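Side-chain contacts in putative ABC transporter (Thermobispora bispora, PDB 4PE6), which probably binds a carbohydrate or related small solute between two lobes, acting as the solute-binding component of an ABC transport system: residues Glu42-Ala47 with Gly54-Val59; Val59-Asn64 with Val71-Ser76; Gly63-Thr68 with Val156-Glu161. All coordinates share one frame; numbering follows the deposited sequence.

Interaction 1: Glu42-Ala47 with Gly54-Val59; sequences EAAKQA and GKYKVV
In the beta-alpha-beta unit of strand 20-25, helix 31-49 and strand 55-60, A44 on the helix meets Y56 on the strand, their CA atoms 6.7 Å apart. A44 places its methyl over one face of the tyrosine ring in a CH-pi contact: CB lies 3.8 Å from the centroid of the Y56 ring, on a line 20° off the ring normal. The methyl is displaced from the ring centre toward the root of the side chain, and A44 CB comes within 3.6 Å of Y56 CG. Y56 CG is set between the backbone N and the carbonyl carbon (chi1 72°), a rotamer that carries the ring across from the strand to the helix, where one face lies under the methyl. A small alanine on the helix thus meets a large aromatic on the strand, an instructive case of how a crossover helix settles on its sheet: strand 55-60 is the outermost strand at this end, paired with strand 20-25 through bonds such as that of K57 with L23. Farther along the ring, its outer part runs beside the next helical residue. Y56 CE2 is 3.9 Å from the backbone N of K45, an oblique approach, and the phenol oxygen Y56 OH reaches to 4.1 Å from K45 CB. K45 contributes only its root, because its CG is anti to the backbone N (chi1 -175°) and the rest of the chain leads its ammonium away from the tyrosine. No hydrogen bond crosses between the two segments, so between them the contact is van der Waals and CH-pi. Y56 also touches Q48 of the same helix, while V58, two residues along the strand, packs on I37 and F40.

Interaction 2: Val59-Asn64 with Val71-Ser76; sequences VNAPGN and VAQIKS
The flat carboxamide of Q73 has V59 over one face: V59 CG1 stands almost perpendicularly above the amide carbon, 3.5 Å from Q73 CD. On the other side of the amide plane, displaced beyond the group, lie A61 CB and the P62 ring, with A61 CB 3.4 Å from Q73 OE1 and P62 CD 4.0 Å from Q73 NE2. With V59 over one face, the amide uses both polar atoms. Q73 NE2 donates to N60 O at 3.1 Å, with an N-H...O angle of 155°. The donor sits above that carbonyl plane, 52° out of it, and does not point at a lone pair. Q73 OE1 takes a hydrogen bond of 2.7 Å from a water, which also donates to V59 O, at 2.9 Å. One side chain thereby holds two successive backbone carbonyls, directly and through water. Its reach comes from a CG anti to the carbonyl carbon (chi1 -70°) and an extended chain beyond. A leucine in its place would probably leave N60 O without this donor and the bridging water without its acceptor on the helix. N60 starts its side chain away from the helix, and its OD1 accepts from N25 ND2. The arrangement is a worked case of a helix side chain fastening the carboxyl end of a preceding parallel strand, here within the beta-alpha-beta crossover that leads from strand 55-60 through helix 67-78 to strand 84-88, in a Rossmann-like lobe.

Interaction 3: Gly63-Thr68 with Val156-Glu161; sequences GNNSAT and VGSQPE
V156 O is gripped by two donors, the side-chain amide of N65 and a bridging water. The water bond measures 2.9 Å to V156 O, and the same water donates to N64 O at 3.0 Å, so two backbone carbonyls from separate segments share it. The direct bond from N65 ND2 to V156 O is weak at 3.3 Å, although its N-H...O angle of 152° is fair. N65 reaches across because its CG is anti to the backbone N (chi1 -164°). Its amide nitrogen also comes to 3.0 Å from S158 N, a close approach of two donors and not a hydrogen bond, and 3.6 Å from S158 CB. G157, between V156 and S158, has no side chain, and a CB there would come tight against N65 ND2. On the other segment an inverse gamma turn centred on N64, with N65 N bonded to G63 O, presents the asparagine. S158 is the N-cap of the facing helix: its OG accepts weakly from E161 N and is also hydrogen-bonded to V155 O. N65 packs against F27, A90 and V155 as well, and P160 touches the bound trihydroxybutanoic acid. The contact thus joins the loop between strand 55-60 and helix 67-78 in one lobe to the loop between strand 147-153 and helix 159-173 in the other, beside the ligand cleft.

Followed along the chain, the three contacts run from the outer part of one lobe to the ligand cleft. Interactions 1 and 2 share V59 and strand 55-60, with centres about 18 Å apart; the first joins that strand to the helix before it, the second to the helix after it. Interactions 2 and 3 have centres about 12 Å apart, share G63 and N64, and touch where A61 CB packs 4.1 Å from S66 O. Interactions 1 and 3, about 24 Å apart, have no direct touch. Proximity to the ligand rises accordingly: the N60 side chain is about 11 Å from the trihydroxybutanoic acid, that of S158 about 5 Å, and P160 belongs to the pocket.

Interaction 1: Glu42-Ala47 with Gly54-Val59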
ATOM      1  N   GLU A  42       7.289 -15.428   2.063  1.00 25.93           N
ATOM      2  CA  GLU A  42       8.601 -15.800   1.525  1.00 27.67           C
ATOM      3  C   GLU A  42       9.724 -15.429   2.504  1.00 27.00           C
ATOM      4  O   GLU A  42      10.609 -16.227   2.752  1.00 27.29           O
ATOM      5  CB  GLU A  42       8.826 -15.118   0.185  1.00 28.77           C
ATOM      6  CG  GLU A  42      10.218 -15.290  -0.389  1.00 31.05           C
ATOM      7  CD  GLU A  42      10.392 -14.540  -1.696  1.00 32.40           C
ATOM      8  OE1 GLU A  42      10.282 -13.291  -1.715  1.00 31.47           O
ATOM      9  OE2 GLU A  42      10.675 -15.208  -2.697  1.00 34.48           O
ATOM     10  N   ALA A  43       9.697 -14.220   3.053  1.00 25.79           N
ATOM     11  CA  ALA A  43      10.746 -13.801   3.983  1.00 25.74           C
ATOM     12  C   ALA A  43      10.720 -14.606   5.293  1.00 26.08           C
ATOM     13  O   ALA A  43      11.768 -14.935   5.855  1.00 25.82           O
ATOM     14  CB  ALA A  43      10.636 -12.321   4.289  1.00 25.14           C
ATOM     15  N   ALA A  44       9.517 -14.902   5.777  1.00 25.96           N
ATOM     16  CA  ALA A  44       9.348 -15.641   7.024  1.00 26.49           C
ATOM     17  C   ALA A  44       9.850 -17.068   6.886  1.00 28.51           C
ATOM     18  O   ALA A  44      10.545 -17.578   7.770  1.00 27.26           O
ATOM     19  CB  ALA A  44       7.889 -15.652   7.430  1.00 26.06           C
ATOM     20  N   LYS A  45       9.455 -17.702   5.781  1.00 30.20           N
ATOM     21  CA  LYS A  45       9.835 -19.065   5.462  1.00 33.40           C
ATOM     22  C   LYS A  45      11.361 -19.178   5.432  1.00 33.55           C
ATOM     23  O   LYS A  45      11.938 -20.125   5.972  1.00 33.03           O
ATOM     24  CB  LYS A  45       9.221 -19.447   4.108  1.00 35.63           C
ATOM     25  CG  LYS A  45       9.426 -20.878   3.665  1.00 39.55           C
ATOM     26  CD  LYS A  45       8.711 -21.145   2.341  1.00 41.69           C
ATOM     27  CE  LYS A  45       9.106 -22.492   1.750  1.00 44.88           C
ATOM     28  NZ  LYS A  45       8.658 -23.663   2.559  1.00 46.58           N
ATOM     29  N   GLN A  46      12.008 -18.185   4.832  1.00 32.91           N
ATOM     30  CA  GLN A  46      13.459 -18.169   4.763  1.00 34.21           C
ATOM     31  C   GLN A  46      14.046 -17.938   6.160  1.00 32.89           C
ATOM     32  O   GLN A  46      14.997 -18.616   6.551  1.00 32.81           O
ATOM     33  CB  GLN A  46      13.927 -17.121   3.745  1.00 35.32           C
ATOM     34  CG  GLN A  46      15.422 -17.003   3.542  1.00 36.55           C
ATOM     35  CD  GLN A  46      16.055 -18.303   3.118  1.00 39.41           C
ATOM     36  OE1 GLN A  46      15.670 -18.912   2.109  1.00 40.35           O
ATOM     37  NE2 GLN A  46      17.036 -18.745   3.891  1.00 40.44           N
ATOM     38  N   ALA A  47      13.455 -17.023   6.933  1.00 30.94           N
ATOM     39  CA  ALA A  47      13.908 -16.787   8.303  1.00 30.29           C
ATOM     40  C   ALA A  47      13.790 -18.064   9.151  1.00 31.18           C
ATOM     41  O   ALA A  47      14.654 -18.347  10.000  1.00 31.18           O
ATOM     42  CB  ALA A  47      13.124 -15.655   8.943  1.00 29.38           C
ATOM     43  N   GLY A  54      10.800 -19.593  14.676  1.00 30.23           N
ATOM     44  CA  GLY A  54      10.314 -20.974  14.762  1.00 31.17           C
ATOM     45  C   GLY A  54       8.983 -21.196  14.079  1.00 31.30           C
ATOM     46  O   GLY A  54       8.652 -22.311  13.698  1.00 32.26           O
ATOM     47  N   LYS A  55       8.212 -20.127  13.925  1.00 30.19           N
ATOM     48  CA  LYS A  55       6.851 -20.230  13.460  1.00 30.54           C
ATOM     49  C   LYS A  55       6.353 -18.867  12.983  1.00 28.30           C
ATOM     50  O   LYS A  55       6.750 -17.812  13.509  1.00 26.30           O
ATOM     51  CB  LYS A  55       5.958 -20.744  14.589  1.00 32.49           C
ATOM     52  CG  LYS A  55       4.520 -21.042  14.194  1.00 34.44           C
ATOM     53  CD  LYS A  55       3.707 -21.516  15.388  1.00 36.81           C
ATOM     54  CE  LYS A  55       2.236 -21.592  15.025  1.00 38.78           C
ATOM     55  NZ  LYS A  55       1.444 -22.322  16.052  1.00 41.86           N
ATOM     56  N   TYR A  56       5.505 -18.906  11.963  1.00 28.10           N
ATOM     57  CA  TYR A  56       4.819 -17.712  11.480  1.00 27.42           C
ATOM     58  C   TYR A  56       3.389 -18.067  11.089  1.00 27.42           C
ATOM     59  O   TYR A  56       3.109 -19.202  10.696  1.00 27.85           O
ATOM     60  CB  TYR A  56       5.579 -17.081  10.306  1.00 27.82           C
ATOM     61  CG  TYR A  56       5.514 -17.831   8.992  1.00 28.58           C
ATOM     62  CD1 TYR A  56       4.497 -17.591   8.073  1.00 29.30           C
ATOM     63  CD2 TYR A  56       6.495 -18.766   8.652  1.00 30.55           C
ATOM     64  CE1 TYR A  56       4.446 -18.285   6.866  1.00 30.83           C
ATOM     65  CE2 TYR A  56       6.456 -19.447   7.450  1.00 31.30           C
ATOM     66  CZ  TYR A  56       5.433 -19.204   6.562  1.00 32.16           C
ATOM     67  OH  TYR A  56       5.396 -19.901   5.370  1.00 35.39           O
ATOM     68  N   LYS A  57       2.495 -17.090  11.219  1.00 25.78           N
ATOM     69  CA  LYS A  57       1.106 -17.235  10.853  1.00 25.70           C
ATOM     70  C   LYS A  57       0.549 -15.926  10.280  1.00 23.57           C
ATOM     71  O   LYS A  57       0.797 -14.835  10.833  1.00 22.33           O
ATOM     72  CB  LYS A  57       0.285 -17.647  12.069  1.00 27.26           C
ATOM     73  CG  LYS A  57      -1.082 -18.227  11.728  1.00 29.61           C
ATOM     74  CD  LYS A  57      -1.838 -18.594  12.991  1.00 31.34           C
ATOM     75  CE  LYS A  57      -3.313 -18.816  12.747  1.00 33.18           C
ATOM     76  NZ  LYS A  57      -3.518 -20.165  12.179  1.00 35.53           N
ATOM     77  N   VAL A  58      -0.192 -16.059   9.180  1.00 24.22           N
ATOM     78  CA  VAL A  58      -0.938 -14.970   8.569  1.00 23.22           C
ATOM     79  C   VAL A  58      -2.444 -15.155   8.733  1.00 22.98           C
ATOM     80  O   VAL A  58      -3.007 -16.215   8.411  1.00 22.81           O
ATOM     81  CB  VAL A  58      -0.615 -14.878   7.067  1.00 23.71           C
ATOM     82  CG1 VAL A  58      -1.544 -13.890   6.365  1.00 23.40           C
ATOM     83  CG2 VAL A  58       0.834 -14.474   6.890  1.00 23.44           C
ATOM     84  N   VAL A  59      -3.113 -14.118   9.214  1.00 22.02           N
ATOM     85  CA  VAL A  59      -4.562 -14.144   9.227  1.00 22.33           C
ATOM     86  C   VAL A  59      -5.124 -12.900   8.564  1.00 22.05           C
ATOM     87  O   VAL A  59      -4.747 -11.786   8.928  1.00 20.80           O
ATOM     88  CB  VAL A  59      -5.099 -14.310  10.646  1.00 22.51           C
ATOM     89  CG1 VAL A  59      -6.613 -14.309  10.622  1.00 23.23           C
ATOM     90  CG2 VAL A  59      -4.575 -15.620  11.255  1.00 22.98           C
TER

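Interaction 2: Val59-Asn64 with Val71-Ser76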
ATOM      1  N   VAL A  59      -3.113 -14.118   9.214  1.00 22.02           N
ATOM      2  CA  VAL A  59      -4.562 -14.144   9.227  1.00 22.33           C
ATOM      3  C   VAL A  59      -5.124 -12.900   8.564  1.00 22.05           C
ATOM      4  O   VAL A  59      -4.747 -11.786   8.928  1.00 20.80           O
ATOM      5  CB  VAL A  59      -5.099 -14.310  10.646  1.00 22.51           C
ATOM      6  CG1 VAL A  59      -6.613 -14.309  10.622  1.00 23.23           C
ATOM      7  CG2 VAL A  59      -4.575 -15.620  11.255  1.00 22.98           C
ATOM      8  N   ASN A  60      -6.000 -13.104   7.578  1.00 22.68           N
ATOM      9  CA  ASN A  60      -6.646 -11.999   6.856  1.00 22.90           C
ATOM     10  C   ASN A  60      -8.093 -11.852   7.289  1.00 23.89           C
ATOM     11  O   ASN A  60      -8.845 -12.835   7.327  1.00 24.33           O
ATOM     12  CB  ASN A  60      -6.644 -12.240   5.339  1.00 23.26           C
ATOM     13  CG  ASN A  60      -5.245 -12.338   4.754  1.00 22.90           C
ATOM     14  OD1 ASN A  60      -4.422 -11.419   4.876  1.00 21.58           O
ATOM     15  ND2 ASN A  60      -4.975 -13.463   4.073  1.00 23.65           N
ATOM     16  N   ALA A  61      -8.498 -10.621   7.586  1.00 24.33           N
ATOM     17  CA  ALA A  61      -9.915 -10.330   7.815  1.00 25.75           C
ATOM     18  C   ALA A  61     -10.652 -10.233   6.454  1.00 27.18           C
ATOM     19  O   ALA A  61     -10.216  -9.511   5.575  1.00 26.72           O
ATOM     20  CB  ALA A  61     -10.064  -9.039   8.609  1.00 25.22           C
ATOM     21  N   PRO A  62     -11.750 -10.996   6.261  1.00 29.71           N
ATOM     22  CA  PRO A  62     -12.456 -10.895   4.982  1.00 31.68           C
ATOM     23  C   PRO A  62     -13.359  -9.664   4.910  1.00 32.73           C
ATOM     24  O   PRO A  62     -13.558  -8.983   5.905  1.00 33.17           O
ATOM     25  CB  PRO A  62     -13.299 -12.181   4.942  1.00 33.05           C
ATOM     26  CG  PRO A  62     -13.537 -12.501   6.371  1.00 32.64           C
ATOM     27  CD  PRO A  62     -12.292 -12.082   7.096  1.00 30.81           C
ATOM     28  N   GLY A  63     -13.902  -9.383   3.740  1.00 34.40           N
ATOM     29  CA  GLY A  63     -14.868  -8.296   3.619  1.00 35.94           C
ATOM     30  C   GLY A  63     -14.207  -6.968   3.354  1.00 35.17           C
ATOM     31  O   GLY A  63     -13.002  -6.901   3.174  1.00 33.97           O
ATOM     32  N   ASN A  64     -14.993  -5.900   3.330  1.00 37.13           N
ATOM     33  CA  ASN A  64     -14.478  -4.627   2.843  1.00 37.82           C
ATOM     34  C   ASN A  64     -13.827  -3.790   3.935  1.00 37.37           C
ATOM     35  O   ASN A  64     -14.332  -2.729   4.323  1.00 38.33           O
ATOM     36  CB  ASN A  64     -15.542  -3.866   2.039  1.00 40.01           C
ATOM     37  CG  ASN A  64     -15.381  -4.075   0.532  1.00 41.79           C
ATOM     38  OD1 ASN A  64     -14.550  -4.878   0.086  1.00 41.24           O
ATOM     39  ND2 ASN A  64     -16.163  -3.342  -0.259  1.00 43.61           N
ATOM     40  N   VAL A  71     -10.383  -7.653  14.937  1.00 22.60           N
ATOM     41  CA  VAL A  71     -10.178  -7.616  16.382  1.00 22.51           C
ATOM     42  C   VAL A  71     -10.372  -9.016  16.958  1.00 22.52           C
ATOM     43  O   VAL A  71      -9.553  -9.481  17.749  1.00 22.30           O
ATOM     44  CB  VAL A  71     -11.120  -6.601  17.062  1.00 23.32           C
ATOM     45  CG1 VAL A  71     -11.060  -6.755  18.573  1.00 23.84           C
ATOM     46  CG2 VAL A  71     -10.742  -5.181  16.641  1.00 23.10           C
ATOM     47  N   ALA A  72     -11.441  -9.694  16.551  1.00 23.15           N
ATOM     48  CA  ALA A  72     -11.663 -11.086  16.962  1.00 23.53           C
ATOM     49  C   ALA A  72     -10.500 -11.979  16.548  1.00 22.90           C
ATOM     50  O   ALA A  72     -10.030 -12.791  17.329  1.00 22.97           O
ATOM     51  CB  ALA A  72     -12.966 -11.635  16.380  1.00 24.62           C
ATOM     52  N   GLN A  73     -10.034 -11.826  15.316  1.00 22.37           N
ATOM     53  CA  GLN A  73      -8.918 -12.638  14.850  1.00 22.08           C
ATOM     54  C   GLN A  73      -7.638 -12.418  15.663  1.00 21.65           C
ATOM     55  O   GLN A  73      -6.891 -13.363  15.930  1.00 21.60           O
ATOM     56  CB  GLN A  73      -8.669 -12.384  13.375  1.00 21.77           C
ATOM     57  CG  GLN A  73      -9.753 -12.938  12.475  1.00 22.79           C
ATOM     58  CD  GLN A  73      -9.556 -12.528  11.023  1.00 22.82           C
ATOM     59  OE1 GLN A  73      -8.965 -11.479  10.725  1.00 22.01           O
ATOM     60  NE2 GLN A  73     -10.044 -13.358  10.109  1.00 23.53           N
ATOM     61  N   ILE A  74      -7.376 -11.178  16.046  1.00 21.44           N
ATOM     62  CA  ILE A  74      -6.199 -10.902  16.843  1.00 21.32           C
ATOM     63  C   ILE A  74      -6.294 -11.603  18.211  1.00 22.18           C
ATOM     64  O   ILE A  74      -5.327 -12.205  18.662  1.00 22.26           O
ATOM     65  CB  ILE A  74      -5.948  -9.384  16.952  1.00 21.17           C
ATOM     66  CG1 ILE A  74      -5.566  -8.838  15.570  1.00 20.74           C
ATOM     67  CG2 ILE A  74      -4.882  -9.089  17.998  1.00 21.18           C
ATOM     68  CD1 ILE A  74      -5.360  -7.333  15.495  1.00 20.81           C
ATOM     69  N   LYS A  75      -7.470 -11.592  18.835  1.00 23.42           N
ATOM     70  CA  LYS A  75      -7.647 -12.326  20.084  1.00 24.43           C
ATOM     71  C   LYS A  75      -7.393 -13.827  19.906  1.00 24.99           C
ATOM     72  O   LYS A  75      -6.759 -14.445  20.755  1.00 25.40           O
ATOM     73  CB  LYS A  75      -9.017 -12.058  20.686  1.00 25.25           C
ATOM     74  CG  LYS A  75      -9.201 -10.600  21.060  1.00 25.46           C
ATOM     75  CD  LYS A  75     -10.645 -10.268  21.362  1.00 26.58           C
ATOM     76  CE  LYS A  75     -10.768  -8.816  21.808  1.00 26.95           C
ATOM     77  NZ  LYS A  75     -12.184  -8.463  22.006  1.00 27.96           N
ATOM     78  N   SER A  76      -7.846 -14.421  18.801  1.00 25.78           N
ATOM     79  CA  SER A  76      -7.546 -15.842  18.554  1.00 26.53           C
ATOM     80  C   SER A  76      -6.037 -16.062  18.352  1.00 26.10           C
ATOM     81  O   SER A  76      -5.481 -17.084  18.789  1.00 26.40           O
ATOM     82  CB  SER A  76      -8.363 -16.412  17.386  1.00 27.35           C
ATOM     83  OG  SER A  76      -9.727 -16.577  17.770  1.00 29.01           O
TER
HETATM   84  O   HOH W   1      -6.441 -10.695  11.010  1.00 24.94           O

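Interaction 3: Gly63-Thr68 with Val156-Glu161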
ATOM      1  N   GLY A  63     -13.902  -9.383   3.740  1.00 34.40           N
ATOM      2  CA  GLY A  63     -14.868  -8.296   3.619  1.00 35.94           C
ATOM      3  C   GLY A  63     -14.207  -6.968   3.354  1.00 35.17           C
ATOM      4  O   GLY A  63     -13.002  -6.901   3.174  1.00 33.97           O
ATOM      5  N   ASN A  64     -14.993  -5.900   3.330  1.00 37.13           N
ATOM      6  CA  ASN A  64     -14.478  -4.627   2.843  1.00 37.82           C
ATOM      7  C   ASN A  64     -13.827  -3.790   3.935  1.00 37.37           C
ATOM      8  O   ASN A  64     -14.332  -2.729   4.323  1.00 38.33           O
ATOM      9  CB  ASN A  64     -15.542  -3.866   2.039  1.00 40.01           C
ATOM     10  CG  ASN A  64     -15.381  -4.075   0.532  1.00 41.79           C
ATOM     11  OD1 ASN A  64     -14.550  -4.878   0.086  1.00 41.24           O
ATOM     12  ND2 ASN A  64     -16.163  -3.342  -0.259  1.00 43.61           N
ATOM     13  N   ASN A  65     -12.686  -4.300   4.413  1.00 35.98           N
ATOM     14  CA  ASN A  65     -11.837  -3.627   5.405  1.00 35.00           C
ATOM     15  C   ASN A  65     -12.586  -3.506   6.745  1.00 36.47           C
ATOM     16  O   ASN A  65     -12.828  -2.384   7.220  1.00 36.38           O
ATOM     17  CB  ASN A  65     -11.389  -2.250   4.859  1.00 33.89           C
ATOM     18  CG  ASN A  65     -10.208  -1.652   5.621  1.00 32.98           C
ATOM     19  OD1 ASN A  65      -9.232  -2.322   5.925  1.00 30.87           O
ATOM     20  ND2 ASN A  65     -10.283  -0.353   5.884  1.00 33.31           N
ATOM     21  N   SER A  66     -12.960  -4.661   7.325  1.00 36.44           N
ATOM     22  CA  SER A  66     -13.802  -4.705   8.539  1.00 37.11           C
ATOM     23  C   SER A  66     -13.027  -4.962   9.842  1.00 33.92           C
ATOM     24  O   SER A  66     -12.501  -6.055  10.101  1.00 34.29           O
ATOM     25  CB  SER A  66     -14.945  -5.721   8.413  1.00 39.72           C
ATOM     26  OG  SER A  66     -15.443  -6.085   9.710  1.00 42.24           O
ATOM     27  N   ALA A  67     -13.020  -3.941  10.683  1.00 31.74           N
ATOM     28  CA  ALA A  67     -12.279  -3.959  11.926  1.00 30.21           C
ATOM     29  C   ALA A  67     -12.800  -4.974  12.941  1.00 29.90           C
ATOM     30  O   ALA A  67     -12.020  -5.581  13.666  1.00 28.21           O
ATOM     31  CB  ALA A  67     -12.288  -2.568  12.528  1.00 30.79           C
ATOM     32  N   THR A  68     -14.116  -5.165  13.003  1.00 30.20           N
ATOM     33  CA  THR A  68     -14.679  -5.993  14.063  1.00 30.64           C
ATOM     34  C   THR A  68     -14.170  -7.433  13.979  1.00 29.79           C
ATOM     35  O   THR A  68     -13.816  -8.027  14.996  1.00 28.90           O
ATOM     36  CB  THR A  68     -16.219  -5.948  14.048  1.00 32.40           C
ATOM     37  OG1 THR A  68     -16.633  -4.586  14.170  1.00 32.75           O
ATOM     38  CG2 THR A  68     -16.811  -6.770  15.201  1.00 33.25           C
ATOM     39  N   VAL A 156     -11.081   2.352   1.681  1.00 17.24           N
ATOM     40  CA  VAL A 156     -11.952   3.209   2.524  1.00 17.62           C
ATOM     41  C   VAL A 156     -12.161   2.567   3.885  1.00 17.96           C
ATOM     42  O   VAL A 156     -12.441   1.371   3.994  1.00 18.42           O
ATOM     43  CB  VAL A 156     -13.299   3.523   1.823  1.00 17.96           C
ATOM     44  CG1 VAL A 156     -14.293   4.230   2.755  1.00 18.62           C
ATOM     45  CG2 VAL A 156     -13.060   4.380   0.573  1.00 17.64           C
ATOM     46  N   GLY A 157     -12.055   3.370   4.930  1.00 18.00           N
ATOM     47  CA  GLY A 157     -12.108   2.883   6.304  1.00 18.12           C
ATOM     48  C   GLY A 157     -10.719   2.849   6.925  1.00 17.72           C
ATOM     49  O   GLY A 157     -10.576   3.054   8.134  1.00 17.86           O
ATOM     50  N   SER A 158      -9.683   2.614   6.107  1.00 16.73           N
ATOM     51  CA  SER A 158      -8.305   2.612   6.619  1.00 16.45           C
ATOM     52  C   SER A 158      -7.735   4.037   6.853  1.00 16.38           C
ATOM     53  O   SER A 158      -8.190   5.022   6.271  1.00 16.50           O
ATOM     54  CB  SER A 158      -7.371   1.807   5.705  1.00 15.90           C
ATOM     55  OG  SER A 158      -7.106   2.501   4.499  1.00 15.61           O
ATOM     56  N   GLN A 159      -6.739   4.128   7.719  1.00 16.59           N
ATOM     57  CA  GLN A 159      -6.087   5.427   7.992  1.00 16.91           C
ATOM     58  C   GLN A 159      -5.350   6.010   6.768  1.00 16.45           C
ATOM     59  O   GLN A 159      -5.512   7.195   6.450  1.00 16.52           O
ATOM     60  CB  GLN A 159      -5.171   5.318   9.215  1.00 17.47           C
ATOM     61  CG  GLN A 159      -4.340   6.566   9.521  1.00 18.02           C
ATOM     62  CD  GLN A 159      -3.017   6.602   8.792  1.00 18.07           C
ATOM     63  OE1 GLN A 159      -2.464   5.566   8.391  1.00 18.08           O
ATOM     64  NE2 GLN A 159      -2.505   7.795   8.591  1.00 18.52           N
ATOM     65  N   PRO A 160      -4.547   5.201   6.069  1.00 15.94           N
ATOM     66  CA  PRO A 160      -3.908   5.779   4.902  1.00 15.74           C
ATOM     67  C   PRO A 160      -4.881   6.308   3.864  1.00 15.53           C
ATOM     68  O   PRO A 160      -4.639   7.364   3.293  1.00 15.44           O
ATOM     69  CB  PRO A 160      -3.077   4.613   4.322  1.00 15.59           C
ATOM     70  CG  PRO A 160      -2.842   3.712   5.480  1.00 15.78           C
ATOM     71  CD  PRO A 160      -4.086   3.828   6.323  1.00 16.00           C
ATOM     72  N   GLU A 161      -5.970   5.590   3.606  1.00 15.44           N
ATOM     73  CA  GLU A 161      -6.933   6.060   2.621  1.00 15.37           C
ATOM     74  C   GLU A 161      -7.521   7.399   3.031  1.00 15.96           C
ATOM     75  O   GLU A 161      -7.667   8.310   2.209  1.00 15.90           O
ATOM     76  CB  GLU A 161      -8.065   5.064   2.404  1.00 15.30           C
ATOM     77  CG  GLU A 161      -8.922   5.412   1.189  1.00 15.09           C
ATOM     78  CD  GLU A 161      -9.912   6.542   1.415  1.00 15.36           C
ATOM     79  OE1 GLU A 161     -10.416   6.680   2.561  1.00 15.59           O
ATOM     80  OE2 GLU A 161     -10.209   7.255   0.419  1.00 15.31           O
TER
HETATM   81  O   HOH W   2     -14.645  -0.113   2.960  1.00 27.15           O